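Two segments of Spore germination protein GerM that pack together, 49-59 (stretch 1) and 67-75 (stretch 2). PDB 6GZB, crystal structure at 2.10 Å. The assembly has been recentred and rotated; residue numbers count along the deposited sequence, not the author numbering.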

# COMPACT_ATOMS: atom_id res chain seq x y z
N SER A 49 -21.44 -12.83 1.72
CA SER A 49 -22.46 -13.59 0.95
C SER A 49 -23.05 -12.71 -0.16
O SER A 49 -22.88 -13.00 -1.35
CB SER A 49 -23.57 -14.08 1.89
OG SER A 49 -24.33 -15.12 1.30
N SER A 50 -23.68 -11.61 0.22
CA SER A 50 -24.12 -10.60 -0.74
C SER A 50 -23.07 -9.50 -0.92
O SER A 50 -23.26 -8.57 -1.71
CB SER A 50 -25.46 -10.00 -0.31
OG SER A 50 -25.35 -9.38 0.96
N THR A 51 -21.97 -9.57 -0.17
CA THR A 51 -20.89 -8.59 -0.26
C THR A 51 -19.55 -9.25 -0.56
O THR A 51 -19.38 -10.44 -0.32
CB THR A 51 -20.74 -7.76 1.04
OG1 THR A 51 -20.36 -8.61 2.13
CG2 THR A 51 -22.03 -7.03 1.38
N VAL A 52 -18.62 -8.47 -1.09
CA VAL A 52 -17.24 -8.90 -1.27
C VAL A 52 -16.30 -7.90 -0.58
O VAL A 52 -16.50 -6.69 -0.67
CB VAL A 52 -16.88 -8.97 -2.77
CG1 VAL A 52 -15.50 -9.58 -2.97
CG2 VAL A 52 -17.93 -9.79 -3.50
N MET A 53 -15.31 -8.42 0.14
CA MET A 53 -14.34 -7.58 0.83
C MET A 53 -13.39 -6.95 -0.19
O MET A 53 -12.79 -7.64 -0.99
CB MET A 53 -13.55 -8.40 1.85
CG MET A 53 -14.39 -8.96 2.99
SD MET A 53 -15.47 -7.73 3.75
CE MET A 53 -14.30 -6.75 4.68
N ARG A 54 -13.28 -5.63 -0.17
CA ARG A 54 -12.54 -4.90 -1.20
C ARG A 54 -11.63 -3.85 -0.57
O ARG A 54 -12.01 -3.18 0.38
CB ARG A 54 -13.52 -4.24 -2.17
CG ARG A 54 -12.91 -3.86 -3.50
CD ARG A 54 -12.63 -5.11 -4.32
NE ARG A 54 -13.86 -5.70 -4.82
CZ ARG A 54 -13.95 -6.92 -5.34
NH1 ARG A 54 -12.88 -7.70 -5.39
NH2 ARG A 54 -15.11 -7.35 -5.81
N GLU A 55 -10.43 -3.67 -1.13
CA GLU A 55 -9.54 -2.60 -0.70
C GLU A 55 -10.06 -1.26 -1.19
O GLU A 55 -10.30 -1.07 -2.39
CB GLU A 55 -8.11 -2.84 -1.20
CG GLU A 55 -7.35 -3.95 -0.50
CD GLU A 55 -5.93 -4.14 -1.05
OE1 GLU A 55 -5.46 -3.32 -1.87
OE2 GLU A 55 -5.26 -5.11 -0.62
N LEU A 56 -10.29 -0.34 -0.27
CA LEU A 56 -10.50 1.06 -0.61
C LEU A 56 -9.35 1.89 -0.05
O LEU A 56 -9.08 1.84 1.15
CB LEU A 56 -11.83 1.57 -0.07
CG LEU A 56 -13.08 0.79 -0.47
CD1 LEU A 56 -14.30 1.41 0.20
CD2 LEU A 56 -13.25 0.78 -1.98
N TYR A 57 -8.70 2.67 -0.90
CA TYR A 57 -7.58 3.48 -0.47
C TYR A 57 -8.08 4.85 -0.02
O TYR A 57 -8.28 5.78 -0.81
CB TYR A 57 -6.50 3.56 -1.56
CG TYR A 57 -5.65 2.30 -1.59
CD1 TYR A 57 -6.14 1.13 -2.14
CD2 TYR A 57 -4.48 2.23 -0.86
CE1 TYR A 57 -5.43 -0.05 -2.08
CE2 TYR A 57 -3.76 1.05 -0.79
CZ TYR A 57 -4.25 -0.10 -1.38
OH TYR A 57 -3.53 -1.28 -1.29
N LEU A 58 -8.37 4.93 1.28
CA LEU A 58 -8.93 6.12 1.88
C LEU A 58 -7.82 6.98 2.45
O LEU A 58 -6.64 6.61 2.41
CB LEU A 58 -9.93 5.73 2.98
CG LEU A 58 -11.04 4.79 2.54
CD1 LEU A 58 -11.88 4.34 3.73
CD2 LEU A 58 -11.92 5.44 1.48
N ILE A 59 -8.19 8.13 3.02
CA ILE A 59 -7.22 9.01 3.65
C ILE A 59 -7.41 9.00 5.16
O ILE A 59 -8.49 9.28 5.65
CB ILE A 59 -7.35 10.44 3.10
CG1 ILE A 59 -7.14 10.43 1.57
CG2 ILE A 59 -6.33 11.35 3.77
CD1 ILE A 59 -7.60 11.69 0.88
N ALA A 67 -4.98 1.59 2.64
CA ALA A 67 -5.99 0.58 2.33
C ALA A 67 -6.88 0.37 3.55
O ALA A 67 -6.39 0.21 4.66
CB ALA A 67 -5.33 -0.73 1.93
N GLN A 68 -8.20 0.42 3.34
CA GLN A 68 -9.15 -0.16 4.26
C GLN A 68 -10.02 -1.17 3.54
O GLN A 68 -10.68 -0.83 2.55
CB GLN A 68 -10.02 0.92 4.89
CG GLN A 68 -9.27 1.83 5.85
CD GLN A 68 -9.00 1.15 7.17
OE1 GLN A 68 -9.89 1.06 8.02
NE2 GLN A 68 -7.78 0.64 7.35
N THR A 69 -9.97 -2.42 3.99
CA THR A 69 -10.69 -3.50 3.32
C THR A 69 -12.10 -3.62 3.88
O THR A 69 -12.28 -3.81 5.08
CB THR A 69 -9.94 -4.83 3.42
OG1 THR A 69 -8.80 -4.79 2.56
CG2 THR A 69 -10.83 -5.99 2.99
N LEU A 70 -13.08 -3.39 3.02
CA LEU A 70 -14.45 -3.12 3.45
C LEU A 70 -15.44 -3.90 2.59
O LEU A 70 -15.14 -4.22 1.44
CB LEU A 70 -14.75 -1.63 3.37
CG LEU A 70 -13.99 -0.79 4.39
CD1 LEU A 70 -14.11 0.69 4.06
CD2 LEU A 70 -14.50 -1.09 5.80
N PRO A 71 -16.62 -4.22 3.15
CA PRO A 71 -17.61 -5.04 2.45
C PRO A 71 -18.38 -4.26 1.39
O PRO A 71 -19.05 -3.29 1.71
CB PRO A 71 -18.57 -5.47 3.58
CG PRO A 71 -18.48 -4.37 4.58
CD PRO A 71 -17.09 -3.80 4.49
N LEU A 72 -18.23 -4.66 0.14
CA LEU A 72 -18.94 -4.01 -0.96
C LEU A 72 -19.94 -4.98 -1.59
O LEU A 72 -19.61 -6.14 -1.79
CB LEU A 72 -17.95 -3.54 -2.03
CG LEU A 72 -17.48 -2.09 -1.97
CD1 LEU A 72 -17.01 -1.72 -0.58
CD2 LEU A 72 -16.38 -1.85 -3.00
N PRO A 73 -21.13 -4.49 -1.95
CA PRO A 73 -22.14 -5.34 -2.60
C PRO A 73 -21.62 -6.02 -3.86
O PRO A 73 -20.88 -5.41 -4.63
CB PRO A 73 -23.26 -4.35 -2.96
CG PRO A 73 -23.00 -3.12 -2.16
CD PRO A 73 -21.53 -3.07 -1.92
N LYS A 74 -22.00 -7.28 -4.08
CA LYS A 74 -21.74 -7.95 -5.35
C LYS A 74 -22.15 -7.06 -6.52
O LYS A 74 -23.15 -6.35 -6.47
CB LYS A 74 -22.49 -9.28 -5.42
CG LYS A 74 -21.59 -10.50 -5.40
CD LYS A 74 -21.45 -11.07 -4.00
CE LYS A 74 -21.52 -12.58 -4.00
NZ LYS A 74 -20.81 -13.20 -2.85
N SER A 75 -21.36 -7.11 -7.59
CA SER A 75 -21.50 -6.16 -8.68
C SER A 75 -21.04 -6.81 -9.98
O SER A 75 -20.25 -7.75 -9.97
CB SER A 75 -20.64 -4.93 -8.38
OG SER A 75 -20.54 -4.08 -9.51

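The two stretches form neighbouring antiparallel strands, 51-59 against 67-73, whose N-to-C directions differ by 141°. The register is read from CA spacings that alternate between wide and narrow: 5.2 Å from Val-52 CA to Leu-72 CA and from Leu-56 CA to Gln-68 CA, but 4.3 Å from Glu-55 CA to Thr-69 CA and from Tyr-57 CA to Ala-67 CA. The wide pairs carry reciprocal hydrogen bonds. Val-52 N donates to Leu-72 O (2.6 Å) and Leu-72 N to Val-52 O (2.8 Å); Arg-54 N reaches Leu-70 O at 2.8 Å, with Leu-70 N returning to Arg-54 O at 2.9 Å; Leu-56 N to Gln-68 O (2.9 Å) and Gln-68 N to Leu-56 O (2.8 Å) complete the series. N-H...O angles of 155-173° show well-aligned bonds. This pattern lets Pro-71 and Pro-73 fit the strand, since each occupies a non-hydrogen-bonded position and needs no amide hydrogen there.

Side chains alternate between the two faces. On the face bearing Val-52, Arg-54, Leu-56, Leu-70 and Leu-72, the leucine ends pack together. Leu-56 CD1 rests in the notch formed by two methyls of the opposing strand, 3.9 Å from Leu-70 CD1 and 4.2 Å from Leu-72 CD1. Leu-72 also sends CD2 to within 3.8 Å of Arg-54 CB, so it packs against the aliphatic root of the arginine. Leu-58 points sideways at its CA-to-CB bond, yet its end comes nearer, placing CD1 4.3 Å from Leu-70 CD1.

The other face holds Met-53, Glu-55, Tyr-57, Ala-67, Thr-69 and Pro-71. Met-53, with all three chi angles in m, curls so that its end comes nearer to stretch 2: SD lies 3.8 Å from Pro-71 CB, and CE is 3.6 Å from Thr-69 O. Its CB meets Thr-69 CG2 at 3.8 Å. Farther along, the small Ala-67 methyl sits against the broad Tyr-57 ring, its CB 3.9 Å from the ring centroid and 27° off the normal, a CH-pi contact over the face. Tyr-57 OH donates to Glu-55 OE1 (2.9 Å), linking two side chains of the same strand.

Beyond the paired strands, Lys-74 N donates to Ser-50 O at 3.0 Å with a 171° angle. The lysine chain then runs past Val-52, with CD 3.8 Å from Val-52 CG2, before NZ donates to Ser-49 O at 2.6 Å. High B factors for Ser-49, Ser-50 and Lys-74 make this end less certain. Together the stretches bury 918 Å², summed over both sides.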